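Diphosphomevalonate decarboxylase, putative (Trypanosoma brucei, PDB 2HKE) probably catalyses the ATP-dependent decarboxylation of (R)-5-diphosphomevalonate to isopentenyl diphosphate, a precursor for isoprenoid and sterol synthesis. Local coordinates at residues 285-289 with 300-306; 271-275 with 313-318; 15-19 with 243-248. The protein carries 1 engineered substitution. Residues are numbered along the deposited sequence.

Contact 1. Residues 285-289 with 300-306; sequences RTALA and LFVLKED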
ATOM      1  N   ARG A 285       8.433  26.333  -0.858  1.00 21.36           N
ATOM      2  CA  ARG A 285       7.447  25.694  -0.045  1.00 21.85           C
ATOM      3  C   ARG A 285       7.479  24.198  -0.319  1.00 20.45           C
ATOM      4  O   ARG A 285       8.055  23.731  -1.298  1.00 20.20           O
ATOM      5  CB  ARG A 285       6.029  26.247  -0.325  1.00 23.22           C
ATOM      6  CG  ARG A 285       5.533  25.932  -1.698  1.00 23.29           C
ATOM      7  CD  ARG A 285       4.173  26.537  -1.920  1.00 24.53           C
ATOM      8  NE  ARG A 285       3.786  26.423  -3.309  1.00 25.26           N
ATOM      9  CZ  ARG A 285       3.060  25.442  -3.847  1.00 28.64           C
ATOM     10  NH1 ARG A 285       2.590  24.447  -3.131  1.00 29.23           N
ATOM     11  NH2 ARG A 285       2.813  25.468  -5.150  1.00 27.72           N
ATOM     12  N   THR A 286       6.856  23.470   0.577  1.00 19.70           N
ATOM     13  CA  THR A 286       6.724  22.016   0.447  1.00 19.23           C
ATOM     14  C   THR A 286       5.545  21.730  -0.498  1.00 19.19           C
ATOM     15  O   THR A 286       4.393  21.644  -0.080  1.00 18.94           O
ATOM     16  CB  THR A 286       6.563  21.372   1.775  1.00 19.49           C
ATOM     17  OG1 THR A 286       7.676  21.751   2.636  1.00 20.26           O
ATOM     18  CG2 THR A 286       6.540  19.802   1.599  1.00 18.67           C
ATOM     19  N   ALA A 287       5.875  21.665  -1.786  1.00 18.68           N
ATOM     20  CA  ALA A 287       4.904  21.395  -2.826  1.00 18.73           C
ATOM     21  C   ALA A 287       4.736  19.903  -3.123  1.00 18.85           C
ATOM     22  O   ALA A 287       3.738  19.465  -3.735  1.00 18.38           O
ATOM     23  CB  ALA A 287       5.300  22.174  -4.091  1.00 18.55           C
ATOM     24  N   LEU A 288       5.732  19.111  -2.745  1.00 19.32           N
ATOM     25  CA  LEU A 288       5.857  17.726  -3.245  1.00 18.34           C
ATOM     26  C   LEU A 288       6.431  16.911  -2.102  1.00 19.09           C
ATOM     27  O   LEU A 288       7.352  17.366  -1.445  1.00 16.97           O
ATOM     28  CB  LEU A 288       6.763  17.666  -4.499  1.00 19.45           C
ATOM     29  CG  LEU A 288       6.957  16.334  -5.209  1.00 19.28           C
ATOM     30  CD1 LEU A 288       5.568  15.734  -5.716  1.00 16.69           C
ATOM     31  CD2 LEU A 288       7.951  16.461  -6.385  1.00 17.27           C
ATOM     32  N   ALA A 289       5.857  15.732  -1.838  1.00 18.66           N
ATOM     33  CA  ALA A 289       6.353  14.828  -0.822  1.00 19.05           C
ATOM     34  C   ALA A 289       6.671  13.493  -1.420  1.00 18.46           C
ATOM     35  O   ALA A 289       5.999  13.050  -2.368  1.00 18.23           O
ATOM     36  CB  ALA A 289       5.301  14.616   0.311  1.00 17.01           C
ATOM     37  N   LEU A 300       4.775   9.586  -4.350  1.00 16.33           N
ATOM     38  CA  LEU A 300       4.817  11.035  -4.257  1.00 16.47           C
ATOM     39  C   LEU A 300       3.434  11.493  -3.930  1.00 17.65           C
ATOM     40  O   LEU A 300       2.470  10.919  -4.455  1.00 19.05           O
ATOM     41  CB  LEU A 300       5.211  11.643  -5.602  1.00 17.50           C
ATOM     42  CG  LEU A 300       6.609  11.307  -6.053  1.00 18.18           C
ATOM     43  CD1 LEU A 300       6.713  11.491  -7.564  1.00 22.85           C
ATOM     44  CD2 LEU A 300       7.669  12.172  -5.288  1.00 20.82           C
ATOM     45  N   PHE A 301       3.338  12.511  -3.106  1.00 16.33           N
ATOM     46  CA  PHE A 301       2.063  13.163  -2.852  1.00 17.14           C
ATOM     47  C   PHE A 301       2.186  14.598  -3.317  1.00 17.13           C
ATOM     48  O   PHE A 301       3.216  15.260  -3.077  1.00 17.04           O
ATOM     49  CB  PHE A 301       1.747  13.166  -1.376  1.00 17.75           C
ATOM     50  CG  PHE A 301       1.741  11.811  -0.753  1.00 18.16           C
ATOM     51  CD1 PHE A 301       0.837  10.840  -1.170  1.00 23.20           C
ATOM     52  CD2 PHE A 301       2.632  11.494   0.240  1.00 24.61           C
ATOM     53  CE1 PHE A 301       0.829   9.571  -0.591  1.00 20.99           C
ATOM     54  CE2 PHE A 301       2.625  10.203   0.822  1.00 24.10           C
ATOM     55  CZ  PHE A 301       1.703   9.257   0.401  1.00 20.59           C
ATOM     56  N   VAL A 302       1.126  15.107  -3.930  1.00 17.45           N
ATOM     57  CA  VAL A 302       1.150  16.443  -4.494  1.00 17.74           C
ATOM     58  C   VAL A 302      -0.290  16.881  -4.668  1.00 17.94           C
ATOM     59  O   VAL A 302      -1.158  16.039  -4.862  1.00 19.04           O
ATOM     60  CB  VAL A 302       1.879  16.425  -5.873  1.00 17.56           C
ATOM     61  CG1 VAL A 302       1.139  15.546  -6.886  1.00 17.59           C
ATOM     62  CG2 VAL A 302       2.092  17.856  -6.420  1.00 17.47           C
ATOM     63  N   LEU A 303      -0.576  18.167  -4.530  1.00 19.08           N
ATOM     64  CA  LEU A 303      -1.934  18.645  -4.869  1.00 18.94           C
ATOM     65  C   LEU A 303      -2.110  18.703  -6.367  1.00 19.49           C
ATOM     66  O   LEU A 303      -1.164  18.982  -7.090  1.00 20.03           O
ATOM     67  CB  LEU A 303      -2.171  20.012  -4.274  1.00 17.59           C
ATOM     68  CG  LEU A 303      -2.147  20.049  -2.738  1.00 20.12           C
ATOM     69  CD1 LEU A 303      -2.556  21.459  -2.167  1.00 23.64           C
ATOM     70  CD2 LEU A 303      -2.983  18.925  -2.078  1.00 20.30           C
ATOM     71  N   LYS A 304      -3.346  18.482  -6.833  1.00 21.49           N
ATOM     72  CA  LYS A 304      -3.662  18.507  -8.266  1.00 23.22           C
ATOM     73  C   LYS A 304      -3.121  19.714  -9.027  1.00 22.45           C
ATOM     74  O   LYS A 304      -2.520  19.571 -10.088  1.00 22.04           O
ATOM     75  CB  LYS A 304      -5.180  18.405  -8.429  1.00 24.63           C
ATOM     76  CG  LYS A 304      -5.589  17.925  -9.782  1.00 26.67           C
ATOM     77  CD  LYS A 304      -7.060  17.495  -9.870  1.00 28.57           C
ATOM     78  CE  LYS A 304      -7.250  16.996 -11.320  1.00 32.51           C
ATOM     79  NZ  LYS A 304      -8.677  16.782 -11.882  1.00 34.83           N
ATOM     80  N   GLU A 305      -3.349  20.908  -8.498  1.00 22.38           N
ATOM     81  CA  GLU A 305      -2.838  22.172  -9.086  1.00 24.14           C
ATOM     82  C   GLU A 305      -1.322  22.160  -9.342  1.00 22.51           C
ATOM     83  O   GLU A 305      -0.814  22.774 -10.304  1.00 21.52           O
ATOM     84  CB  GLU A 305      -3.255  23.377  -8.225  1.00 25.94           C
ATOM     85  CG  GLU A 305      -2.649  23.385  -6.843  1.00 30.16           C
ATOM     86  CD  GLU A 305      -3.431  24.251  -5.829  1.00 32.18           C
ATOM     87  OE1 GLU A 305      -3.586  25.491  -6.086  1.00 40.55           O
ATOM     88  OE2 GLU A 305      -3.924  23.669  -4.810  1.00 39.41           O
ATOM     89  N   ASP A 306      -0.589  21.447  -8.485  1.00 21.30           N
ATOM     90  CA  ASP A 306       0.856  21.452  -8.526  1.00 21.16           C
ATOM     91  C   ASP A 306       1.408  20.276  -9.320  1.00 20.47           C
ATOM     92  O   ASP A 306       2.598  20.225  -9.581  1.00 20.23           O
ATOM     93  CB  ASP A 306       1.407  21.377  -7.107  1.00 21.02           C
ATOM     94  CG  ASP A 306       1.242  22.692  -6.339  1.00 24.39           C
ATOM     95  OD1 ASP A 306       1.230  23.754  -6.998  1.00 25.73           O
ATOM     96  OD2 ASP A 306       1.129  22.672  -5.084  1.00 26.43           O
TER
HETATM   97  O   HOH W   1       1.213  20.332  -3.702  1.00 19.44           O
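R285 and D306 meet in a two-pronged salt bridge: NH1 of R285 donates to OD2 of D306 at 3.0 Å, and NH2 of R285 to OD1 of D306 at 3.0 Å. The two parallel N–H groups of a guanidinium match the two oxygens of a carboxylate, which is buried here. D306 OD2 also accepts from a water, 2.7 Å away, which donates to A287 O (2.7 Å) and accepts from L303 N (2.9 Å), filling the gap where the strands part. Further along, the antiparallel hairpin of 288-291 and 298-303 closes: A289 and F301 form a hydrogen-bonded pair, A289 N to F301 O at 3.0 Å and F301 N to A289 O at 2.8 Å. Small A289 leaves room for the edge of the F301 ring, with CB 4.1 Å from its CD2. L288 instead reaches V302, its CD1 3.8 Å from V302 CB. Charge and water thus tie the open end of this edge hairpin, while backbone bonds and apolar side chains hold its strands.

Contact 2. Residues 271-275 with 313-318; sequences AMIRL and MLMEHF. With SO4 (sulfate ion), chain D.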
ATOM      1  N   ALA A 271      18.423   9.776  -5.211  1.00 19.57           N
ATOM      2  CA  ALA A 271      18.384  10.938  -6.081  1.00 19.47           C
ATOM      3  C   ALA A 271      16.965  11.557  -6.101  1.00 19.63           C
ATOM      4  O   ALA A 271      16.820  12.762  -6.181  1.00 18.12           O
ATOM      5  CB  ALA A 271      18.773  10.533  -7.472  1.00 19.83           C
ATOM      6  N   MET A 272      15.941  10.711  -6.057  1.00 19.17           N
ATOM      7  CA  MET A 272      14.554  11.201  -5.990  1.00 18.71           C
ATOM      8  C   MET A 272      14.326  11.996  -4.733  1.00 19.05           C
ATOM      9  O   MET A 272      13.664  13.036  -4.770  1.00 19.12           O
ATOM     10  CB  MET A 272      13.539  10.052  -6.154  1.00 18.91           C
ATOM     11  CG  MET A 272      13.295   9.667  -7.606  1.00 21.68           C
ATOM     12  SD  MET A 272      12.519  10.898  -8.647  1.00 22.46           S
ATOM     13  CE  MET A 272      10.822  10.928  -7.957  1.00 26.52           C
ATOM     14  N   ILE A 273      14.905  11.559  -3.616  1.00 18.54           N
ATOM     15  CA  ILE A 273      14.766  12.290  -2.382  1.00 18.85           C
ATOM     16  C   ILE A 273      15.425  13.665  -2.566  1.00 19.22           C
ATOM     17  O   ILE A 273      14.829  14.669  -2.260  1.00 19.56           O
ATOM     18  CB  ILE A 273      15.398  11.537  -1.220  1.00 17.96           C
ATOM     19  CG1 ILE A 273      14.588  10.285  -0.876  1.00 19.34           C
ATOM     20  CG2 ILE A 273      15.623  12.479  -0.034  1.00 19.06           C
ATOM     21  CD1 ILE A 273      15.269   9.399   0.130  1.00 19.41           C
ATOM     22  N   ARG A 274      16.664  13.685  -3.071  1.00 20.03           N
ATOM     23  CA  ARG A 274      17.357  14.941  -3.292  1.00 20.00           C
ATOM     24  C   ARG A 274      16.591  15.871  -4.216  1.00 19.43           C
ATOM     25  O   ARG A 274      16.557  17.093  -3.960  1.00 19.69           O
ATOM     26  CB  ARG A 274      18.768  14.704  -3.855  1.00 21.06           C
ATOM     27  CG  ARG A 274      19.628  13.960  -2.902  1.00 23.07           C
ATOM     28  CD  ARG A 274      21.126  14.205  -3.139  1.00 20.40           C
ATOM     29  NE  ARG A 274      21.498  14.084  -4.541  1.00 23.02           N
ATOM     30  CZ  ARG A 274      21.714  12.936  -5.165  1.00 23.51           C
ATOM     31  NH1 ARG A 274      21.605  11.798  -4.515  1.00 24.51           N
ATOM     32  NH2 ARG A 274      22.067  12.940  -6.446  1.00 25.69           N
ATOM     33  N   LEU A 275      15.991  15.305  -5.269  1.00 19.44           N
ATOM     34  CA  LEU A 275      15.239  16.087  -6.261  1.00 18.96           C
ATOM     35  C   LEU A 275      13.987  16.731  -5.656  1.00 18.34           C
ATOM     36  O   LEU A 275      13.705  17.942  -5.855  1.00 17.85           O
ATOM     37  CB  LEU A 275      14.856  15.182  -7.424  1.00 19.23           C
ATOM     38  CG  LEU A 275      14.158  15.825  -8.607  1.00 17.78           C
ATOM     39  CD1 LEU A 275      14.836  17.132  -9.084  1.00 21.40           C
ATOM     40  CD2 LEU A 275      14.066  14.816  -9.721  1.00 18.75           C
ATOM     41  N   MET A 313       8.966  18.654 -13.988  1.00 20.12           N
ATOM     42  CA  MET A 313      10.265  18.752 -13.290  1.00 20.39           C
ATOM     43  C   MET A 313      10.894  17.392 -13.220  1.00 20.52           C
ATOM     44  O   MET A 313      12.072  17.224 -13.554  1.00 20.04           O
ATOM     45  CB  MET A 313      10.055  19.362 -11.901  1.00 20.01           C
ATOM     46  CG  MET A 313      11.295  19.485 -11.069  1.00 21.56           C
ATOM     47  SD  MET A 313      11.682  17.978 -10.137  1.00 21.37           S
ATOM     48  CE  MET A 313      10.242  17.720  -9.033  1.00 20.87           C
ATOM     49  N   LEU A 314      10.130  16.369 -12.806  1.00 19.04           N
ATOM     50  CA  LEU A 314      10.671  14.991 -12.811  1.00 20.08           C
ATOM     51  C   LEU A 314      11.239  14.544 -14.163  1.00 20.21           C
ATOM     52  O   LEU A 314      12.262  13.875 -14.199  1.00 20.78           O
ATOM     53  CB  LEU A 314       9.624  13.962 -12.355  1.00 19.11           C
ATOM     54  CG  LEU A 314       9.119  14.106 -10.907  1.00 20.46           C
ATOM     55  CD1 LEU A 314       8.070  13.028 -10.561  1.00 20.58           C
ATOM     56  CD2 LEU A 314      10.296  14.118  -9.894  1.00 20.34           C
ATOM     57  N   MET A 315      10.540  14.862 -15.257  1.00 21.70           N
ATOM     58  CA  MET A 315      10.937  14.420 -16.617  1.00 21.29           C
ATOM     59  C   MET A 315      12.216  15.049 -17.120  1.00 22.22           C
ATOM     60  O   MET A 315      12.847  14.517 -18.028  1.00 21.54           O
ATOM     61  CB  MET A 315       9.832  14.703 -17.593  1.00 21.13           C
ATOM     62  CG  MET A 315       8.568  13.856 -17.359  1.00 21.76           C
ATOM     63  SD  MET A 315       8.796  12.093 -17.383  1.00 23.72           S
ATOM     64  CE  MET A 315       9.096  11.631 -15.667  1.00 20.97           C
ATOM     65  N   GLU A 316      12.566  16.192 -16.569  1.00 21.62           N
ATOM     66  CA  GLU A 316      13.834  16.800 -16.880  1.00 23.37           C
ATOM     67  C   GLU A 316      14.996  15.981 -16.333  1.00 23.62           C
ATOM     68  O   GLU A 316      16.074  16.023 -16.859  1.00 25.97           O
ATOM     69  CB  GLU A 316      13.833  18.204 -16.349  1.00 24.70           C
ATOM     70  CG  GLU A 316      12.902  19.020 -17.134  1.00 27.75           C
ATOM     71  CD  GLU A 316      13.425  19.387 -18.527  1.00 35.78           C
ATOM     72  OE1 GLU A 316      14.667  19.461 -18.720  1.00 35.38           O
ATOM     73  OE2 GLU A 316      12.564  19.626 -19.396  1.00 37.54           O
ATOM     74  N   HIS A 317      14.754  15.247 -15.256  1.00 21.98           N
ATOM     75  CA  HIS A 317      15.809  14.521 -14.555  1.00 21.62           C
ATOM     76  C   HIS A 317      15.706  13.038 -14.801  1.00 20.98           C
ATOM     77  O   HIS A 317      16.718  12.307 -14.790  1.00 21.58           O
ATOM     78  CB  HIS A 317      15.689  14.820 -13.047  1.00 21.09           C
ATOM     79  CG  HIS A 317      15.865  16.268 -12.711  1.00 19.74           C
ATOM     80  ND1 HIS A 317      14.854  17.187 -12.804  1.00 20.10           N
ATOM     81  CD2 HIS A 317      16.946  16.951 -12.297  1.00 21.73           C
ATOM     82  CE1 HIS A 317      15.299  18.377 -12.458  1.00 22.93           C
ATOM     83  NE2 HIS A 317      16.576  18.260 -12.161  1.00 22.63           N
ATOM     84  N   PHE A 318      14.484  12.559 -14.941  1.00 20.86           N
ATOM     85  CA  PHE A 318      14.213  11.136 -15.238  1.00 20.42           C
ATOM     86  C   PHE A 318      13.294  11.038 -16.458  1.00 20.99           C
ATOM     87  O   PHE A 318      12.129  10.699 -16.334  1.00 20.68           O
ATOM     88  CB  PHE A 318      13.556  10.460 -14.043  1.00 21.31           C
ATOM     89  CG  PHE A 318      14.434  10.336 -12.840  1.00 20.59           C
ATOM     90  CD1 PHE A 318      14.451  11.318 -11.874  1.00 22.32           C
ATOM     91  CD2 PHE A 318      15.249   9.227 -12.685  1.00 24.37           C
ATOM     92  CE1 PHE A 318      15.294  11.193 -10.757  1.00 23.96           C
ATOM     93  CE2 PHE A 318      16.067   9.082 -11.570  1.00 25.40           C
ATOM     94  CZ  PHE A 318      16.078  10.074 -10.607  1.00 23.09           C
TER
HETATM   95  S   SO4 D 382      23.181  17.013  -5.839  1.00 37.23           S
HETATM   96  O1  SO4 D 382      24.501  16.829  -5.251  1.00 38.30           O
HETATM   97  O2  SO4 D 382      23.152  18.269  -6.556  1.00 34.71           O
HETATM   98  O3  SO4 D 382      22.925  15.882  -6.736  1.00 31.05           O
HETATM   99  O4  SO4 D 382      22.217  17.004  -4.747  1.00 40.22           O
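L275 gives up more surface than any other residue here, about 102 Å², because its branched side chain projects from helix 267-283 straight at helix 307-317. Its CD1 sits over the face of the H317 imidazole, 3.6 Å from the ring centroid in a CH-pi contact, and lies 3.4 Å from SD of M313. H317 presents that face steadily, since its ND1 donates to M313 O at 2.9 Å while NE2 bonds to the backbone of L348. L275 CD2 meets CD2 of L314 at 3.8 Å and the edge of F318, at CE1, at 4.0 Å. Both helices cover the same side of the five-stranded sheet in the GHMP-type C-terminal domain, and their short segments cross at 136°, with axes 11.6 Å apart, a spacing bridged by long side chains. F318, four residues on from L314, turns its ring into the gap. There M272 makes a Met-aromatic contact, its SD 4.2 Å from the F318 ring centroid and approaching obliquely. The M272 methyl CE reaches CD2 of L314 at 3.8 Å. A271, small enough to admit the ring, brings CB within 4.2 Å of F318 CZ. R274 NE lies 3.0 Å from O4 of a sulfate, probably from the crystallisation liquor.

Contact 3. Residues 15-19 with 243-248; sequences AFIKY and IAMLES. With SO4 (sulfate ion), chain C.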
ATOM      1  N   ALA A  15       1.204   3.600   2.947  1.00 18.56           N
ATOM      2  CA  ALA A  15       1.354   4.119   4.294  1.00 18.66           C
ATOM      3  C   ALA A  15       2.235   5.357   4.296  1.00 18.86           C
ATOM      4  O   ALA A  15       3.350   5.310   3.758  1.00 20.70           O
ATOM      5  CB  ALA A  15       1.985   3.118   5.218  1.00 19.34           C
ATOM      6  N   PHE A  16       1.751   6.441   4.891  1.00 17.62           N
ATOM      7  CA  PHE A  16       2.640   7.599   5.163  1.00 18.92           C
ATOM      8  C   PHE A  16       3.160   7.596   6.601  1.00 18.91           C
ATOM      9  O   PHE A  16       4.187   8.232   6.860  1.00 22.05           O
ATOM     10  CB  PHE A  16       1.991   8.908   4.769  1.00 18.77           C
ATOM     11  CG  PHE A  16       0.644   9.097   5.347  1.00 20.17           C
ATOM     12  CD1 PHE A  16       0.520   9.679   6.571  1.00 19.22           C
ATOM     13  CD2 PHE A  16      -0.502   8.687   4.683  1.00 17.61           C
ATOM     14  CE1 PHE A  16      -0.702   9.846   7.173  1.00 20.71           C
ATOM     15  CE2 PHE A  16      -1.757   8.850   5.309  1.00 18.69           C
ATOM     16  CZ  PHE A  16      -1.834   9.450   6.531  1.00 20.31           C
ATOM     17  N   ILE A  17       2.432   6.941   7.527  1.00 18.41           N
ATOM     18  CA  ILE A  17       2.911   6.598   8.840  1.00 18.29           C
ATOM     19  C   ILE A  17       3.080   5.094   8.821  1.00 17.80           C
ATOM     20  O   ILE A  17       2.134   4.320   8.602  1.00 17.43           O
ATOM     21  CB  ILE A  17       2.050   7.133  10.006  1.00 18.67           C
ATOM     22  CG1 ILE A  17       2.155   8.680  10.015  1.00 19.70           C
ATOM     23  CG2 ILE A  17       2.555   6.495  11.364  1.00 16.73           C
ATOM     24  CD1 ILE A  17       1.132   9.315  10.914  1.00 22.24           C
ATOM     25  N   LYS A  18       4.324   4.686   8.934  1.00 18.11           N
ATOM     26  CA  LYS A  18       4.699   3.320   8.600  1.00 19.04           C
ATOM     27  C   LYS A  18       4.380   2.185   9.574  1.00 19.26           C
ATOM     28  O   LYS A  18       4.576   2.309  10.774  1.00 19.03           O
ATOM     29  CB  LYS A  18       6.186   3.299   8.320  1.00 19.79           C
ATOM     30  CG  LYS A  18       6.651   4.334   7.268  1.00 19.15           C
ATOM     31  CD  LYS A  18       6.056   3.998   5.917  1.00 16.97           C
ATOM     32  CE  LYS A  18       6.617   4.866   4.796  1.00 20.13           C
ATOM     33  NZ  LYS A  18       6.026   4.504   3.429  1.00 18.79           N
ATOM     34  N   TYR A  19       3.964   1.055   9.001  1.00 18.54           N
ATOM     35  CA  TYR A  19       3.917  -0.215   9.687  1.00 19.04           C
ATOM     36  C   TYR A  19       5.314  -0.863   9.535  1.00 18.91           C
ATOM     37  O   TYR A  19       5.745  -1.129   8.446  1.00 18.33           O
ATOM     38  CB  TYR A  19       2.849  -1.087   9.039  1.00 18.64           C
ATOM     39  CG  TYR A  19       2.913  -2.593   9.279  1.00 18.53           C
ATOM     40  CD1 TYR A  19       3.076  -3.107  10.561  1.00 17.94           C
ATOM     41  CD2 TYR A  19       2.743  -3.494   8.222  1.00 20.64           C
ATOM     42  CE1 TYR A  19       3.125  -4.476  10.772  1.00 19.81           C
ATOM     43  CE2 TYR A  19       2.751  -4.858   8.424  1.00 17.75           C
ATOM     44  CZ  TYR A  19       2.969  -5.345   9.676  1.00 18.84           C
ATOM     45  OH  TYR A  19       2.958  -6.689   9.872  1.00 19.39           O
ATOM     46  N   ILE A 243       5.406  15.273   7.482  1.00 20.62           N
ATOM     47  CA  ILE A 243       5.264  14.002   8.228  1.00 20.36           C
ATOM     48  C   ILE A 243       5.618  12.851   7.317  1.00 19.89           C
ATOM     49  O   ILE A 243       6.341  11.924   7.705  1.00 17.64           O
ATOM     50  CB  ILE A 243       3.824  13.804   8.805  1.00 20.21           C
ATOM     51  CG1 ILE A 243       3.577  14.816   9.897  1.00 23.30           C
ATOM     52  CG2 ILE A 243       3.554  12.318   9.238  1.00 21.37           C
ATOM     53  CD1 ILE A 243       4.492  14.612  11.119  1.00 27.75           C
ATOM     54  N   ALA A 244       5.071  12.851   6.091  1.00 18.85           N
ATOM     55  CA  ALA A 244       5.322  11.705   5.208  1.00 18.76           C
ATOM     56  C   ALA A 244       6.841  11.518   4.913  1.00 18.68           C
ATOM     57  O   ALA A 244       7.370  10.394   4.861  1.00 16.34           O
ATOM     58  CB  ALA A 244       4.532  11.860   3.925  1.00 18.61           C
ATOM     59  N   MET A 245       7.557  12.629   4.698  1.00 18.41           N
ATOM     60  CA  MET A 245       8.980  12.552   4.399  1.00 18.94           C
ATOM     61  C   MET A 245       9.779  12.183   5.653  1.00 19.72           C
ATOM     62  O   MET A 245      10.762  11.471   5.562  1.00 19.72           O
ATOM     63  CB  MET A 245       9.474  13.875   3.816  1.00 18.42           C
ATOM     64  CG  MET A 245       8.944  14.050   2.380  1.00 19.98           C
ATOM     65  SD  MET A 245       9.483  15.458   1.461  1.00 20.32           S
ATOM     66  CE  MET A 245       8.537  16.765   2.221  1.00 18.33           C
ATOM     67  N   LEU A 246       9.357  12.657   6.811  1.00 19.33           N
ATOM     68  CA  LEU A 246      10.037  12.269   8.069  1.00 20.07           C
ATOM     69  C   LEU A 246       9.886  10.793   8.315  1.00 19.09           C
ATOM     70  O   LEU A 246      10.823  10.114   8.659  1.00 20.41           O
ATOM     71  CB  LEU A 246       9.437  13.005   9.256  1.00 20.57           C
ATOM     72  CG  LEU A 246       9.820  14.470   9.376  1.00 23.62           C
ATOM     73  CD1 LEU A 246       8.909  15.154  10.429  1.00 27.32           C
ATOM     74  CD2 LEU A 246      11.300  14.580   9.739  1.00 30.10           C
ATOM     75  N   GLU A 247       8.710  10.272   8.066  1.00 17.93           N
ATOM     76  CA  GLU A 247       8.437   8.857   8.271  1.00 17.94           C
ATOM     77  C   GLU A 247       9.220   7.999   7.307  1.00 17.76           C
ATOM     78  O   GLU A 247       9.806   6.966   7.670  1.00 18.63           O
ATOM     79  CB  GLU A 247       6.939   8.615   8.099  1.00 17.09           C
ATOM     80  CG  GLU A 247       6.126   8.876   9.351  1.00 18.01           C
ATOM     81  CD  GLU A 247       6.350   7.805  10.399  1.00 21.65           C
ATOM     82  OE1 GLU A 247       5.973   6.629  10.152  1.00 23.53           O
ATOM     83  OE2 GLU A 247       6.970   8.118  11.456  1.00 23.03           O
ATOM     84  N   SER A 248       9.260   8.414   6.049  1.00 18.00           N
ATOM     85  CA  SER A 248      10.030   7.702   5.043  1.00 18.05           C
ATOM     86  C   SER A 248      11.492   7.690   5.383  1.00 18.25           C
ATOM     87  O   SER A 248      12.154   6.656   5.315  1.00 19.51           O
ATOM     88  CB  SER A 248       9.832   8.395   3.705  1.00 18.60           C
ATOM     89  OG  SER A 248      10.528   7.708   2.671  1.00 20.15           O
TER
HETATM   90  S   SO4 C 381       3.150  -8.750   6.931  1.00 23.93           S
HETATM   91  O1  SO4 C 381       4.108  -9.576   7.640  1.00 24.28           O
HETATM   92  O2  SO4 C 381       3.826  -7.630   6.320  1.00 24.08           O
HETATM   93  O3  SO4 C 381       2.500  -9.524   5.880  1.00 22.99           O
HETATM   94  O4  SO4 C 381       2.159  -8.226   7.874  1.00 23.69           O
HETATM   95  O   HOH W   2       5.893   8.265   4.743  1.00 18.42           O
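The carboxylate of E247 lies against the backbone of I17, its OE1 3.3 Å from I17 CA and 3.6 Å from I17 CG2. I17 is part of a classic beta bulge, in which F16 and I17 both face F37 of strand 36-40, and the chain turns a corner at F16, directly after strand 5-15. The corner brings this N-terminal-domain segment against helix 237-256 of the C-terminal domain, joining the two domains. E247 suits its buried place because its oxygens have partners: OE1 accepts from K18 N at 2.8 Å, and OE2 forms salt bridges with R216 and R224. F16 O and A244 O are bridged by a water at 2.7 Å and 2.6 Å. F16 CB meets the small A244 CB at 4.0 Å, and I17 CG1 meets I243 CG2 at 4.0 Å. K18 extends past S248 so that NZ can reach A15 O at 2.8 Å and form a salt bridge with D293. The CA-to-CB bond of Y19 points away from the helix, and its hydroxyl meets a sulfate also held by K22, R77, S144, G145 and T200, an anion pocket consistent with a phosphate-binding site. Y19 OH donates to O4 of the sulfate at 2.6 Å.

Overall arrangement
Contacts 1 and 2 form one piece of the C-terminal domain: the hairpin of contact 1 is nested inside the chain loop closed by contact 2, their centres 14 Å apart. The layers meet where L300 CD1 touches L314 CD1 at 3.6 Å and L288 CD2 touches M313 CE at 3.7 Å. Contact 3 reaches the hairpin from the domain junction, with its centre 16 Å from that of contact 1; M245 CE packs on T286 CG2 at 3.7 Å and A244 CB on F301 CE2 at 4.0 Å. Contacts 2 and 3 do not touch, their nearest atoms about 6 Å apart. Contact 3 adjoins the Y19 sulfate pocket, consistent with a phosphate site; the sulfate at R274 is separate.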